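Local coordinates for protein probable ss-1,3-N-acetylglucosaminyltransferase (Staphylococcus aureus subsp. aureus N315, PDB 6H21) that is probably a glycosyltransferase, with a GT-A-type catalytic domain joined to a helical linker domain, at residues L172-M177 and Q200-E205; K285-S290 and N333-V338; L43-K48 and E117-D122. One frame throughout, in Å; residues are numbered along the deposited sequence.

The three contacts sample both parts of the chain. Interaction 1 is the core one: a loop of the pocket of the bound uridine-diphosphate-N-acetylglucosamine packs on helix 198-207 near the centre of the chain, mostly through apolar side chains with a single threonine hydrogen bond. Interaction 3, about 22 Å away between centres, lies at the margin of the same GT-A fold, where polar groups and two waters tie a loop to the start of helix 119-129; the two meet where M177 packs on L120. Interaction 2 is set apart in the helical linker domain, about 48 Å from interaction 3 between centres. It is buried and wholly apolar across its segments, and residues of both segments also touch neighbouring subunits.

Interaction 1. Residues L172-M177 and Q200-E205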
loop_
_atom_site.group_PDB
_atom_site.type_symbol
_atom_site.label_atom_id
_atom_site.label_comp_id
_atom_site.label_asym_id
_atom_site.label_seq_id
_atom_site.Cartn_x
_atom_site.Cartn_y
_atom_site.Cartn_z
ATOM N N LEU C 172 -0.872 -14.296 30.025
ATOM C CA LEU C 172 -0.739 -13.202 30.949
ATOM C C LEU C 172 -1.942 -13.090 31.896
ATOM O O LEU C 172 -2.043 -12.100 32.636
ATOM C CB LEU C 172 -0.563 -11.925 30.128
ATOM C CG LEU C 172 0.806 -11.735 29.498
ATOM C CD1 LEU C 172 0.833 -10.436 28.711
ATOM C CD2 LEU C 172 1.919 -11.772 30.531
ATOM N N SER C 173 -2.810 -14.099 31.950
ATOM C CA SER C 173 -3.873 -14.123 32.983
ATOM C C SER C 173 -3.202 -14.202 34.360
ATOM O O SER C 173 -2.060 -14.637 34.475
ATOM C CB SER C 173 -4.845 -15.267 32.801
ATOM O OG SER C 173 -4.342 -16.469 33.365
ATOM N N VAL C 174 -3.940 -13.822 35.400
ATOM C CA VAL C 174 -3.459 -13.936 36.761
ATOM C C VAL C 174 -3.867 -15.283 37.379
ATOM O O VAL C 174 -3.732 -15.451 38.612
ATOM C CB VAL C 174 -3.956 -12.758 37.614
ATOM C CG1 VAL C 174 -3.474 -11.441 37.031
ATOM C CG2 VAL C 174 -5.466 -12.781 37.771
ATOM N N LEU C 175 -4.308 -16.246 36.550
ATOM C CA LEU C 175 -4.792 -17.536 37.063
ATOM C C LEU C 175 -3.606 -18.502 37.253
ATOM O O LEU C 175 -3.429 -19.499 36.542
ATOM C CB LEU C 175 -5.875 -18.062 36.122
ATOM C CG LEU C 175 -6.967 -17.041 35.799
ATOM C CD1 LEU C 175 -7.943 -17.599 34.788
ATOM C CD2 LEU C 175 -7.701 -16.586 37.063
ATOM N N LYS C 176 -2.811 -18.168 38.270
ATOM C CA LYS C 176 -1.450 -18.640 38.475
ATOM C C LYS C 176 -1.109 -18.514 39.965
ATOM O O LYS C 176 -1.839 -17.865 40.719
ATOM C CB LYS C 176 -0.477 -17.774 37.666
ATOM C CG LYS C 176 -0.631 -17.848 36.149
ATOM C CD LYS C 176 0.233 -16.856 35.415
ATOM C CE LYS C 176 0.265 -17.076 33.916
ATOM N NZ LYS C 176 -1.075 -16.958 33.282
ATOM N N MET C 177 0.029 -19.078 40.369
ATOM C CA MET C 177 0.480 -19.002 41.765
ATOM C C MET C 177 1.638 -17.994 41.864
ATOM O O MET C 177 2.677 -18.180 41.285
ATOM C CB MET C 177 0.899 -20.389 42.269
ATOM C CG MET C 177 1.309 -20.409 43.726
ATOM S SD MET C 177 1.559 -22.080 44.378
ATOM C CE MET C 177 -0.112 -22.724 44.298
ATOM N N GLN C 200 -3.377 -8.393 32.474
ATOM C CA GLN C 200 -2.072 -8.373 31.779
ATOM C C GLN C 200 -1.078 -7.464 32.518
ATOM O O GLN C 200 0.080 -7.818 32.698
ATOM C CB GLN C 200 -2.217 -7.828 30.358
ATOM C CG GLN C 200 -2.923 -8.744 29.383
ATOM C CD GLN C 200 -2.865 -8.168 27.982
ATOM O OE1 GLN C 200 -1.794 -8.001 27.397
ATOM N NE2 GLN C 200 -4.028 -7.838 27.433
ATOM N N LEU C 201 -1.539 -6.280 32.930
ATOM C CA LEU C 201 -0.687 -5.299 33.552
ATOM C C LEU C 201 -0.158 -5.834 34.890
ATOM O O LEU C 201 1.019 -5.671 35.182
ATOM C CB LEU C 201 -1.447 -3.986 33.751
ATOM C CG LEU C 201 -0.682 -2.922 34.540
ATOM C CD1 LEU C 201 0.666 -2.634 33.908
ATOM C CD2 LEU C 201 -1.497 -1.639 34.660
ATOM N N PHE C 202 -1.036 -6.479 35.672
ATOM C CA PHE C 202 -0.649 -7.057 36.953
ATOM C C PHE C 202 0.428 -8.130 36.735
ATOM O O PHE C 202 1.444 -8.102 37.397
ATOM C CB PHE C 202 -1.860 -7.624 37.694
ATOM C CG PHE C 202 -1.532 -8.221 39.040
ATOM C CD1 PHE C 202 -1.022 -9.508 39.133
ATOM C CD2 PHE C 202 -1.704 -7.486 40.202
ATOM C CE1 PHE C 202 -0.713 -10.059 40.365
ATOM C CE2 PHE C 202 -1.393 -8.035 41.432
ATOM C CZ PHE C 202 -0.890 -9.317 41.515
ATOM N N THR C 203 0.205 -9.059 35.796
ATOM C CA THR C 203 1.161 -10.134 35.543
ATOM C C THR C 203 2.499 -9.570 35.037
ATOM O O THR C 203 3.566 -10.013 35.495
ATOM C CB THR C 203 0.597 -11.187 34.585
ATOM O OG1 THR C 203 -0.582 -11.748 35.167
ATOM C CG2 THR C 203 1.584 -12.295 34.299
ATOM N N ILE C 204 2.452 -8.586 34.131
ATOM C CA ILE C 204 3.662 -7.928 33.620
ATOM C C ILE C 204 4.413 -7.219 34.757
ATOM O O ILE C 204 5.638 -7.343 34.835
ATOM C CB ILE C 204 3.324 -6.947 32.476
ATOM C CG1 ILE C 204 2.798 -7.675 31.235
ATOM C CG2 ILE C 204 4.506 -6.025 32.170
ATOM C CD1 ILE C 204 3.851 -8.099 30.241
ATOM N N GLU C 205 3.700 -6.444 35.593
ATOM C CA GLU C 205 4.321 -5.751 36.747
ATOM C C GLU C 205 5.024 -6.793 37.626
ATOM O O GLU C 205 6.148 -6.557 38.100
ATOM C CB GLU C 205 3.303 -4.929 37.552
ATOM C CG GLU C 205 2.879 -3.632 36.862
ATOM C CD GLU C 205 1.971 -2.657 37.618
ATOM O OE1 GLU C 205 1.219 -3.085 38.514
ATOM O OE2 GLU C 205 1.997 -1.449 37.280
#
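L172 turns its side chain onto helix 198-207 and meets three of its residues. Its CD2 lies 3.8 Å from T203 CG2 and its CD1 is 4.1 Å from I204 CD1. The side chain of Q200 crosses that of L172 at about a right angle: L172 CB lies 4.0 Å from Q200 CG, while CD1 lies near Q200 OE1, an oxygen held by Y274 OH. A branched leucine suits this place because its forked end spreads over all three helix residues. T203 adds the one hydrogen bond between the segments: OG1 donates to L172 O at 2.9 Å, approaching from above the carbonyl plane, 54° out of it. With chi1 at -60°, OG1 stands anti to the carbonyl carbon of its own residue and CG2 anti to the backbone N, which gives the loop a hydroxyl and a methyl from one small side chain. V174 CG1 closes the row, 3.8 Å from F202 CD1 and 3.5 Å from T203 OG1.

In this GT-A glycosyltransferase fold the loop leads into strand 177-179 and lines the ligand pocket: S173 and L175 touch the bound uridine-diphosphate-N-acetylglucosamine. The loop is also braced from within. S173 OG accepts from L175 N at 3.2 Å, making an ST turn, and K176 NZ donates to S173 O at 2.8 Å while also bonding to A171 O and Y139 OH. Farther out, the F202 ring stacks on F190 and meets F178 edge-to-face.

Interaction 2. Residues K285-S290 and N333-V338; sequences KNFANS and NDLLAV
L335 and V338, a turn apart on helix 335-344, meet F287 and A288 of the loop 285-290. The helix start is prepared by the residues just ahead of it. N333, with positive phi, ends the preceding helix 324-332 in a Schellman motif, and D334 follows as N-cap: its OD1 accepts from A337 N at 3.0 Å, met from above the carboxylate plane. Aspartate suits the position, since its short carboxylate can reach forward to the N-H of A337, three residues on. L335 then brings CD1 to 3.9 Å from F287 CE2 and 4.1 Å from A288 CB. V338 faces the loop, and its CG1, anti to the backbone N (chi1 -179°), comes within 3.6 Å of A288 CB and 4.3 Å of F287 CE1.

The loop residues that receive them sit in a type I beta turn from F287 to S290, where F287 O accepts from both S290 N and S290 OG. A288 CB lies over the centre of the F287 ring, 4.2 Å above its plane, and the ring also meets W300. Both segments belong to the TarS linker domain, a helical region where L301 of helix 294-308 touches F287 and L335 as well. Every contact between the segments is carbon to carbon, so matched shapes and apolar surface removed from water join them; the turn and cap bonds are local, while N289 ND2 to M339 O ties the loop to the next residue of the helix.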
loop_
_atom_site.group_PDB
_atom_site.type_symbol
_atom_site.label_atom_id
_atom_site.label_comp_id
_atom_site.label_asym_id
_atom_site.label_seq_id
_atom_site.Cartn_x
_atom_site.Cartn_y
_atom_site.Cartn_z
ATOM N N LYS C 285 -7.999 -5.900 16.816
ATOM C CA LYS C 285 -6.730 -5.871 16.102
ATOM C C LYS C 285 -6.968 -5.596 14.605
ATOM O O LYS C 285 -6.133 -4.981 13.965
ATOM C CB LYS C 285 -5.981 -7.181 16.327
ATOM C CG LYS C 285 -6.628 -8.385 15.660
ATOM C CD LYS C 285 -5.732 -9.600 15.686
ATOM C CE LYS C 285 -6.425 -10.856 15.212
ATOM N NZ LYS C 285 -6.067 -12.010 16.068
ATOM N N ASN C 286 -8.130 -6.008 14.084
ATOM C CA ASN C 286 -8.477 -5.852 12.671
ATOM C C ASN C 286 -9.551 -4.776 12.505
ATOM O O ASN C 286 -10.409 -4.885 11.641
ATOM C CB ASN C 286 -8.935 -7.179 12.070
ATOM C CG ASN C 286 -7.802 -8.170 11.927
ATOM O OD1 ASN C 286 -6.685 -7.793 11.586
ATOM N ND2 ASN C 286 -8.083 -9.441 12.165
ATOM N N PHE C 287 -9.466 -3.714 13.313
ATOM C CA PHE C 287 -10.474 -2.663 13.286
ATOM C C PHE C 287 -10.501 -1.935 11.928
ATOM O O PHE C 287 -11.554 -1.467 11.507
ATOM C CB PHE C 287 -10.214 -1.648 14.400
ATOM C CG PHE C 287 -9.088 -0.683 14.130
ATOM C CD1 PHE C 287 -7.770 -1.027 14.389
ATOM C CD2 PHE C 287 -9.350 0.562 13.573
ATOM C CE1 PHE C 287 -6.734 -0.149 14.113
ATOM C CE2 PHE C 287 -8.311 1.436 13.294
ATOM C CZ PHE C 287 -7.006 1.077 13.564
ATOM N N ALA C 288 -9.345 -1.802 11.273
ATOM C CA ALA C 288 -9.185 -0.823 10.150
ATOM C C ALA C 288 -10.131 -1.140 8.979
ATOM O O ALA C 288 -10.704 -0.215 8.421
ATOM C CB ALA C 288 -7.734 -0.717 9.708
ATOM N N ASN C 289 -10.322 -2.423 8.639
ATOM C CA ASN C 289 -11.194 -2.818 7.543
ATOM C C ASN C 289 -12.555 -3.332 8.058
ATOM O O ASN C 289 -13.279 -3.972 7.317
ATOM C CB ASN C 289 -10.526 -3.882 6.673
ATOM C CG ASN C 289 -9.338 -3.357 5.901
ATOM O OD1 ASN C 289 -9.493 -2.582 4.959
ATOM N ND2 ASN C 289 -8.153 -3.788 6.269
ATOM N N SER C 290 -12.873 -3.067 9.335
ATOM C CA SER C 290 -14.074 -3.547 9.991
ATOM C C SER C 290 -15.264 -2.673 9.597
ATOM O O SER C 290 -15.121 -1.681 8.893
ATOM C CB SER C 290 -13.898 -3.566 11.505
ATOM O OG SER C 290 -14.000 -2.252 12.059
ATOM N N ASN C 333 -0.174 7.182 12.403
ATOM C CA ASN C 333 -1.591 7.545 12.646
ATOM C C ASN C 333 -2.299 7.671 11.285
ATOM O O ASN C 333 -2.997 8.624 11.029
ATOM C CB ASN C 333 -1.698 8.808 13.524
ATOM C CG ASN C 333 -3.069 9.043 14.131
ATOM O OD1 ASN C 333 -3.876 8.121 14.289
ATOM N ND2 ASN C 333 -3.326 10.281 14.525
ATOM N N ASP C 334 -2.113 6.664 10.418
ATOM C CA ASP C 334 -2.529 6.702 9.016
ATOM C C ASP C 334 -3.495 5.546 8.745
ATOM O O ASP C 334 -3.071 4.416 8.534
ATOM C CB ASP C 334 -1.309 6.630 8.098
ATOM C CG ASP C 334 -1.570 6.947 6.627
ATOM O OD1 ASP C 334 -2.518 6.390 6.022
ATOM O OD2 ASP C 334 -0.737 7.662 6.063
ATOM N N LEU C 335 -4.800 5.842 8.788
ATOM C CA LEU C 335 -5.801 4.818 8.744
ATOM C C LEU C 335 -5.723 4.078 7.401
ATOM O O LEU C 335 -5.861 2.871 7.379
ATOM C CB LEU C 335 -7.185 5.427 8.985
ATOM C CG LEU C 335 -8.344 4.434 8.879
ATOM C CD1 LEU C 335 -8.228 3.328 9.919
ATOM C CD2 LEU C 335 -9.694 5.135 8.994
ATOM N N LEU C 336 -5.484 4.808 6.302
ATOM C CA LEU C 336 -5.396 4.179 4.936
ATOM C C LEU C 336 -4.274 3.134 4.914
ATOM O O LEU C 336 -4.420 2.047 4.348
ATOM C CB LEU C 336 -5.158 5.254 3.870
ATOM C CG LEU C 336 -6.371 6.094 3.457
ATOM C CD1 LEU C 336 -5.993 7.147 2.428
ATOM C CD2 LEU C 336 -7.471 5.231 2.893
ATOM N N ALA C 337 -3.149 3.499 5.518
ATOM C CA ALA C 337 -1.972 2.637 5.591
ATOM C C ALA C 337 -2.254 1.416 6.472
ATOM O O ALA C 337 -1.819 0.337 6.140
ATOM C CB ALA C 337 -0.782 3.414 6.071
ATOM N N VAL C 338 -3.028 1.557 7.558
ATOM C CA VAL C 338 -3.366 0.372 8.377
ATOM C C VAL C 338 -4.276 -0.572 7.575
ATOM O O VAL C 338 -4.059 -1.794 7.548
ATOM C CB VAL C 338 -3.962 0.744 9.750
ATOM C CG1 VAL C 338 -4.280 -0.499 10.568
ATOM C CG2 VAL C 338 -3.039 1.676 10.524
#

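Interaction 3. Residues L43-K48 and E117-D122; sequences LNQTMK and ERALED
Q45 OE1 is gripped by two donors. L120 N points to it almost straight, at 3.0 Å with an N-H...O angle of 176°, and water 1 donates to it at 2.7 Å. The bond joins the loop between helix 35-43 and strand 52-58 to the first turn of helix 119-129, two elements on the outer part of the GT-A fold of this glycosyltransferase. The Q45 chain bends at chi2 (-64°), which turns CD back toward the helix start; glutamine suits the place because its amide offers an acceptor here while NE2 donates to S41 O and H116 O.

Beside this, the backbones meet directly: T46 N donates to E117 O at 2.8 Å. The same carbonyl oxygen receives a CA-H...O contact from Q45. Water 1 extends the link, accepting from E121 N and, at a longer 3.2 Å, from M47 N, so that a further backbone N-H of the first helical turn is satisfied through solvent. The T46 side chain points toward the helix and crosses that of E121 at about a right angle, its OG1 lying 3.4 Å from E121 CB and its CG2 near E117 O.

Apolar contact accompanies the polar links. L120 CG and CD1 pack on Q45 CG, and L120 also touches Y52, V22 and V24 of the sheet, as befits a leucine facing inward. R118 forms a salt bridge with D122, four residues on, and D122 OD2 also bonds to Y221 OH. M47 crosses E121 obliquely, its CB and CG near E121 OE1, and the methyl CE ends 3.6 Å from L120 O. Water 2 accepts from K48 N and donates to E121 OE1.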
loop_
_atom_site.group_PDB
_atom_site.type_symbol
_atom_site.label_atom_id
_atom_site.label_comp_id
_atom_site.label_asym_id
_atom_site.label_seq_id
_atom_site.Cartn_x
_atom_site.Cartn_y
_atom_site.Cartn_z
ATOM N N LEU C 43 -12.024 -26.879 48.040
ATOM C CA LEU C 43 -12.031 -27.538 49.341
ATOM C C LEU C 43 -11.548 -28.993 49.243
ATOM O O LEU C 43 -11.109 -29.543 50.258
ATOM C CB LEU C 43 -13.426 -27.432 49.965
ATOM C CG LEU C 43 -13.816 -26.017 50.387
ATOM C CD1 LEU C 43 -15.120 -26.022 51.160
ATOM C CD2 LEU C 43 -12.717 -25.360 51.208
ATOM N N ASN C 44 -11.565 -29.581 48.038
ATOM C CA ASN C 44 -11.169 -30.990 47.819
ATOM C C ASN C 44 -9.739 -31.062 47.248
ATOM O O ASN C 44 -9.440 -31.858 46.362
ATOM C CB ASN C 44 -12.200 -31.716 46.944
ATOM C CG ASN C 44 -13.566 -31.830 47.602
ATOM O OD1 ASN C 44 -13.687 -31.847 48.833
ATOM N ND2 ASN C 44 -14.617 -31.935 46.800
ATOM N N GLN C 45 -8.814 -30.294 47.815
ATOM C CA GLN C 45 -7.413 -30.324 47.368
ATOM C C GLN C 45 -6.657 -31.457 48.075
ATOM O O GLN C 45 -6.993 -31.837 49.192
ATOM C CB GLN C 45 -6.735 -28.980 47.645
ATOM C CG GLN C 45 -7.191 -27.868 46.716
ATOM C CD GLN C 45 -6.813 -28.158 45.283
ATOM O OE1 GLN C 45 -5.637 -28.328 44.962
ATOM N NE2 GLN C 45 -7.813 -28.233 44.421
ATOM N N THR C 46 -5.599 -31.963 47.433
ATOM C CA THR C 46 -4.704 -32.924 48.071
ATOM C C THR C 46 -3.851 -32.250 49.147
ATOM O O THR C 46 -3.425 -32.914 50.076
ATOM C CB THR C 46 -3.792 -33.614 47.060
ATOM O OG1 THR C 46 -3.063 -32.598 46.368
ATOM C CG2 THR C 46 -4.588 -34.476 46.109
ATOM N N MET C 47 -3.601 -30.942 49.008
ATOM C CA MET C 47 -2.905 -30.181 50.037
ATOM C C MET C 47 -3.696 -30.265 51.347
ATOM O O MET C 47 -4.922 -30.203 51.345
ATOM C CB MET C 47 -2.732 -28.708 49.667
ATOM C CG MET C 47 -2.081 -27.885 50.768
ATOM S SD MET C 47 -1.627 -26.215 50.231
ATOM C CE MET C 47 -0.203 -26.584 49.212
ATOM N N LYS C 48 -2.942 -30.358 52.449
ATOM C CA LYS C 48 -3.448 -30.389 53.816
ATOM C C LYS C 48 -4.334 -29.155 54.037
ATOM O O LYS C 48 -3.971 -28.027 53.700
ATOM C CB LYS C 48 -2.249 -30.445 54.773
ATOM C CG LYS C 48 -2.524 -30.913 56.192
ATOM C CD LYS C 48 -1.274 -31.374 56.925
ATOM N N GLU C 117 -7.654 -31.352 41.721
ATOM C CA GLU C 117 -7.467 -31.667 43.160
ATOM C C GLU C 117 -5.988 -31.553 43.566
ATOM O O GLU C 117 -5.705 -31.295 44.733
ATOM C CB GLU C 117 -8.050 -33.044 43.520
ATOM C CG GLU C 117 -7.364 -34.226 42.841
ATOM C CD GLU C 117 -7.923 -35.599 43.217
ATOM O OE1 GLU C 117 -9.062 -35.675 43.737
ATOM O OE2 GLU C 117 -7.228 -36.603 42.984
ATOM N N ARG C 118 -5.059 -31.721 42.617
ATOM C CA ARG C 118 -3.614 -31.698 42.904
ATOM C C ARG C 118 -2.994 -30.303 42.723
ATOM O O ARG C 118 -1.787 -30.133 43.013
ATOM C CB ARG C 118 -2.867 -32.667 41.987
ATOM C CG ARG C 118 -3.247 -34.126 42.184
ATOM C CD ARG C 118 -2.461 -35.027 41.250
ATOM N NE ARG C 118 -1.034 -34.887 41.526
ATOM C CZ ARG C 118 -0.335 -35.650 42.369
ATOM N NH1 ARG C 118 -0.859 -36.754 42.880
ATOM N NH2 ARG C 118 0.900 -35.303 42.679
ATOM N N ALA C 119 -3.801 -29.326 42.279
ATOM C CA ALA C 119 -3.326 -28.004 41.866
ATOM C C ALA C 119 -2.446 -27.361 42.937
ATOM O O ALA C 119 -1.301 -27.037 42.660
ATOM C CB ALA C 119 -4.485 -27.097 41.510
ATOM N N LEU C 120 -2.986 -27.140 44.139
ATOM C CA LEU C 120 -2.271 -26.318 45.118
ATOM C C LEU C 120 -0.989 -27.033 45.563
ATOM O O LEU C 120 0.055 -26.405 45.654
ATOM C CB LEU C 120 -3.176 -25.997 46.312
ATOM C CG LEU C 120 -4.397 -25.114 46.042
ATOM C CD1 LEU C 120 -4.979 -24.613 47.353
ATOM C CD2 LEU C 120 -4.058 -23.939 45.130
ATOM N N GLU C 121 -1.081 -28.345 45.811
ATOM C CA GLU C 121 0.043 -29.143 46.348
ATOM C C GLU C 121 1.189 -29.192 45.326
ATOM O O GLU C 121 2.321 -28.872 45.666
ATOM C CB GLU C 121 -0.428 -30.546 46.749
ATOM C CG GLU C 121 0.676 -31.442 47.314
ATOM C CD GLU C 121 1.080 -31.243 48.774
ATOM O OE1 GLU C 121 0.640 -30.240 49.411
ATOM O OE2 GLU C 121 1.828 -32.110 49.297
ATOM N N ASP C 122 0.885 -29.564 44.081
ATOM C CA ASP C 122 1.905 -29.747 43.047
ATOM C C ASP C 122 2.560 -28.415 42.664
ATOM O O ASP C 122 3.777 -28.366 42.522
ATOM C CB ASP C 122 1.323 -30.377 41.790
ATOM C CG ASP C 122 1.098 -31.869 41.917
ATOM O OD1 ASP C 122 1.141 -32.388 43.081
ATOM O OD2 ASP C 122 0.886 -32.498 40.848
HETATM O O HOH W 1 -3.627 -29.799 46.033
HETATM O O HOH W 2 -0.050 -30.443 52.293
#